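Local coordinates for DUF3298 domain-containing protein (Pseudomonas aeruginosa, PDB 4E72), which is of unknown function but belongs to the DUF3298 family and is probably an exported lipoprotein, at residues R118-N122 / H179-T183. Residues are numbered along the deposited sequence; the frame is centred on the assembly and turned at random.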
ATOM      1  N   ARG A 118       4.456   2.590   0.531  1.00 29.67           N
ATOM      2  CA  ARG A 118       3.352   1.658   0.852  1.00 28.94           C
ATOM      3  C   ARG A 118       2.217   1.969  -0.057  1.00 31.46           C
ATOM      4  O   ARG A 118       2.136   3.084  -0.544  1.00 31.04           O
ATOM      5  CB  ARG A 118       2.888   1.719   2.332  1.00 28.17           C
ATOM      6  CG  ARG A 118       3.882   1.216   3.357  1.00 33.54           C
ATOM      7  CD  ARG A 118       4.101  -0.287   3.347  1.00 39.62           C
ATOM      8  NE  ARG A 118       5.003  -0.699   4.425  1.00 42.86           N
ATOM      9  CZ  ARG A 118       6.333  -0.582   4.410  1.00 60.81           C
ATOM     10  NH1 ARG A 118       6.954  -0.074   3.346  1.00 38.83           N
ATOM     11  NH2 ARG A 118       7.051  -0.960   5.459  1.00 60.51           N
ATOM     12  N   GLY A 119       1.358   0.986  -0.293  1.00 28.86           N
ATOM     13  CA  GLY A 119       0.182   1.121  -1.149  1.00 28.66           C
ATOM     14  C   GLY A 119      -0.800  -0.024  -0.971  1.00 30.60           C
ATOM     15  O   GLY A 119      -0.481  -1.064  -0.370  1.00 27.81           O
ATOM     16  N   PHE A 120      -2.011   0.173  -1.472  1.00 27.47           N
ATOM     17  CA  PHE A 120      -3.038  -0.873  -1.434  1.00 26.61           C
ATOM     18  C   PHE A 120      -3.627  -1.083  -2.815  1.00 33.61           C
ATOM     19  O   PHE A 120      -3.661  -0.158  -3.634  1.00 32.72           O
ATOM     20  CB  PHE A 120      -4.181  -0.522  -0.459  1.00 26.35           C
ATOM     21  CG  PHE A 120      -3.860  -0.541   1.011  1.00 26.83           C
ATOM     22  CD1 PHE A 120      -3.349  -1.691   1.618  1.00 30.57           C
ATOM     23  CD2 PHE A 120      -4.175   0.545   1.819  1.00 27.10           C
ATOM     24  CE1 PHE A 120      -3.085  -1.720   2.994  1.00 30.82           C
ATOM     25  CE2 PHE A 120      -3.928   0.508   3.198  1.00 29.74           C
ATOM     26  CZ  PHE A 120      -3.370  -0.617   3.774  1.00 28.60           C
ATOM     27  N   ILE A 121      -4.098  -2.295  -3.057  1.00 31.68           N
ATOM     28  CA  ILE A 121      -4.936  -2.668  -4.191  1.00 31.60           C
ATOM     29  C   ILE A 121      -6.199  -3.273  -3.559  1.00 34.86           C
ATOM     30  O   ILE A 121      -6.097  -4.189  -2.744  1.00 34.12           O
ATOM     31  CB  ILE A 121      -4.283  -3.625  -5.221  1.00 35.03           C
ATOM     32  CG1 ILE A 121      -2.947  -3.081  -5.782  1.00 36.26           C
ATOM     33  CG2 ILE A 121      -5.299  -3.986  -6.344  1.00 34.98           C
ATOM     34  CD1 ILE A 121      -2.116  -4.124  -6.598  1.00 40.41           C
ATOM     35  N   ASN A 122      -7.365  -2.736  -3.888  1.00 32.00           N
ATOM     36  CA  ASN A 122      -8.657  -3.281  -3.454  1.00 32.01           C
ATOM     37  C   ASN A 122      -9.327  -3.866  -4.698  1.00 35.51           C
ATOM     38  O   ASN A 122      -9.924  -3.142  -5.473  1.00 36.18           O
ATOM     39  CB  ASN A 122      -9.532  -2.226  -2.774  1.00 29.43           C
ATOM     40  CG  ASN A 122      -8.958  -1.710  -1.501  1.00 40.91           C
ATOM     41  OD1 ASN A 122      -9.249  -2.238  -0.422  1.00 34.32           O
ATOM     42  ND2 ASN A 122      -8.108  -0.680  -1.604  1.00 27.39           N
ATOM     43  N   HIS A 179      -3.997   5.821   0.353  1.00 25.85           N
ATOM     44  CA  HIS A 179      -4.012   4.377   0.689  1.00 24.18           C
ATOM     45  C   HIS A 179      -5.094   4.014   1.683  1.00 29.83           C
ATOM     46  O   HIS A 179      -4.942   4.168   2.899  1.00 30.93           O
ATOM     47  CB  HIS A 179      -2.636   3.919   1.229  1.00 24.75           C
ATOM     48  CG  HIS A 179      -1.453   4.603   0.593  1.00 27.34           C
ATOM     49  ND1 HIS A 179      -1.254   4.581  -0.788  1.00 28.55           N
ATOM     50  CD2 HIS A 179      -0.414   5.242   1.175  1.00 29.80           C
ATOM     51  CE1 HIS A 179      -0.127   5.232  -1.001  1.00 28.74           C
ATOM     52  NE2 HIS A 179       0.448   5.609   0.152  1.00 29.52           N
ATOM     53  N   VAL A 180      -6.188   3.490   1.142  1.00 27.37           N
ATOM     54  CA  VAL A 180      -7.388   3.116   1.869  1.00 26.80           C
ATOM     55  C   VAL A 180      -7.668   1.671   1.559  1.00 29.14           C
ATOM     56  O   VAL A 180      -7.783   1.335   0.388  1.00 28.69           O
ATOM     57  CB  VAL A 180      -8.590   4.032   1.458  1.00 31.02           C
ATOM     58  CG1 VAL A 180      -9.911   3.577   2.111  1.00 31.15           C
ATOM     59  CG2 VAL A 180      -8.320   5.502   1.767  1.00 30.54           C
ATOM     60  N   ALA A 181      -7.814   0.818   2.584  1.00 25.84           N
ATOM     61  CA  ALA A 181      -8.125  -0.586   2.349  1.00 26.34           C
ATOM     62  C   ALA A 181      -9.428  -1.004   3.011  1.00 33.20           C
ATOM     63  O   ALA A 181      -9.695  -0.629   4.165  1.00 33.68           O
ATOM     64  CB  ALA A 181      -7.005  -1.461   2.830  1.00 26.69           C
ATOM     65  N   LEU A 182     -10.243  -1.802   2.268  1.00 29.30           N
ATOM     66  CA  LEU A 182     -11.492  -2.340   2.762  1.00 30.41           C
ATOM     67  C   LEU A 182     -11.188  -3.610   3.580  1.00 36.45           C
ATOM     68  O   LEU A 182     -11.541  -4.727   3.187  1.00 37.30           O
ATOM     69  CB  LEU A 182     -12.492  -2.606   1.613  1.00 31.35           C
ATOM     70  CG  LEU A 182     -13.096  -1.366   0.895  1.00 36.16           C
ATOM     71  CD1 LEU A 182     -13.986  -1.798  -0.262  1.00 36.20           C
ATOM     72  CD2 LEU A 182     -13.926  -0.490   1.862  1.00 38.57           C
ATOM     73  N   THR A 183     -10.500  -3.432   4.727  1.00 32.18           N
ATOM     74  CA  THR A 183     -10.153  -4.537   5.616  1.00 32.28           C
ATOM     75  C   THR A 183     -11.457  -4.993   6.343  1.00 36.63           C
ATOM     76  O   THR A 183     -12.485  -4.294   6.320  1.00 33.90           O
ATOM     77  CB  THR A 183      -8.967  -4.162   6.513  1.00 37.47           C
ATOM     78  OG1 THR A 183      -9.119  -2.819   6.946  1.00 39.68           O
ATOM     79  CG2 THR A 183      -7.636  -4.278   5.781  1.00 28.96           C
TER
HETATM   80  O   HOH W   1      -2.547   2.733  -2.593  1.00 37.76           O
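Asn122 and Phe120 both carry CG beside the backbone N, anti to the carbonyl carbon (chi1 -64° in Asn122), and this brings the amide and the ring up against residues 179-182. The Asn122 amide then reads the backbone on both sides of Ala181. Its OD1 accepts from Leu182 N at 2.9 Å, in a nearly straight bond (171°) whose donor is tilted from the carbonyl plane. Its ND2 donates to Val180 O, also at 2.9 Å, in a more bent bond. ND2 lies in the plane of the Val180 carbonyl, while Val180 O sits out of the Asn122 amide plane. Two bonds to different residues fix the rotation of the amide and occupy OD1 and one N-H of ND2.

The methyl of Ala181 sits over the centre of the Phe120 ring as a CH-pi contact, with CB 3.5 Å from the ring centroid. The backbone at His179 C and Val180 N meets the edge of the same ring, near CD2.

At the other end, the His179 ring lies over Gly119, whose CA is 4.2 Å from the imidazole centroid. Arg118 O lies above the same face, near the rim. A water joins the strands here: it accepts from Phe120 N at 2.8 Å and is hydrogen-bonded to His179 ND1 at 2.9 Å. His179 NE2 is bonded to Asp192 OD2, so both ring nitrogens are held.

Leu182, whose N-H is held by Asn122, is the centre of an inverse gamma turn. Leu182 O is bonded to His95 NE2.

Strand 179-181, an outer strand of a small antiparallel sheet, lies obliquely (42°) across strand 115-124 of the mixed sheet. Side chain to backbone bonds, CH-pi contacts and a water join the two sheets here in place of backbone pairing.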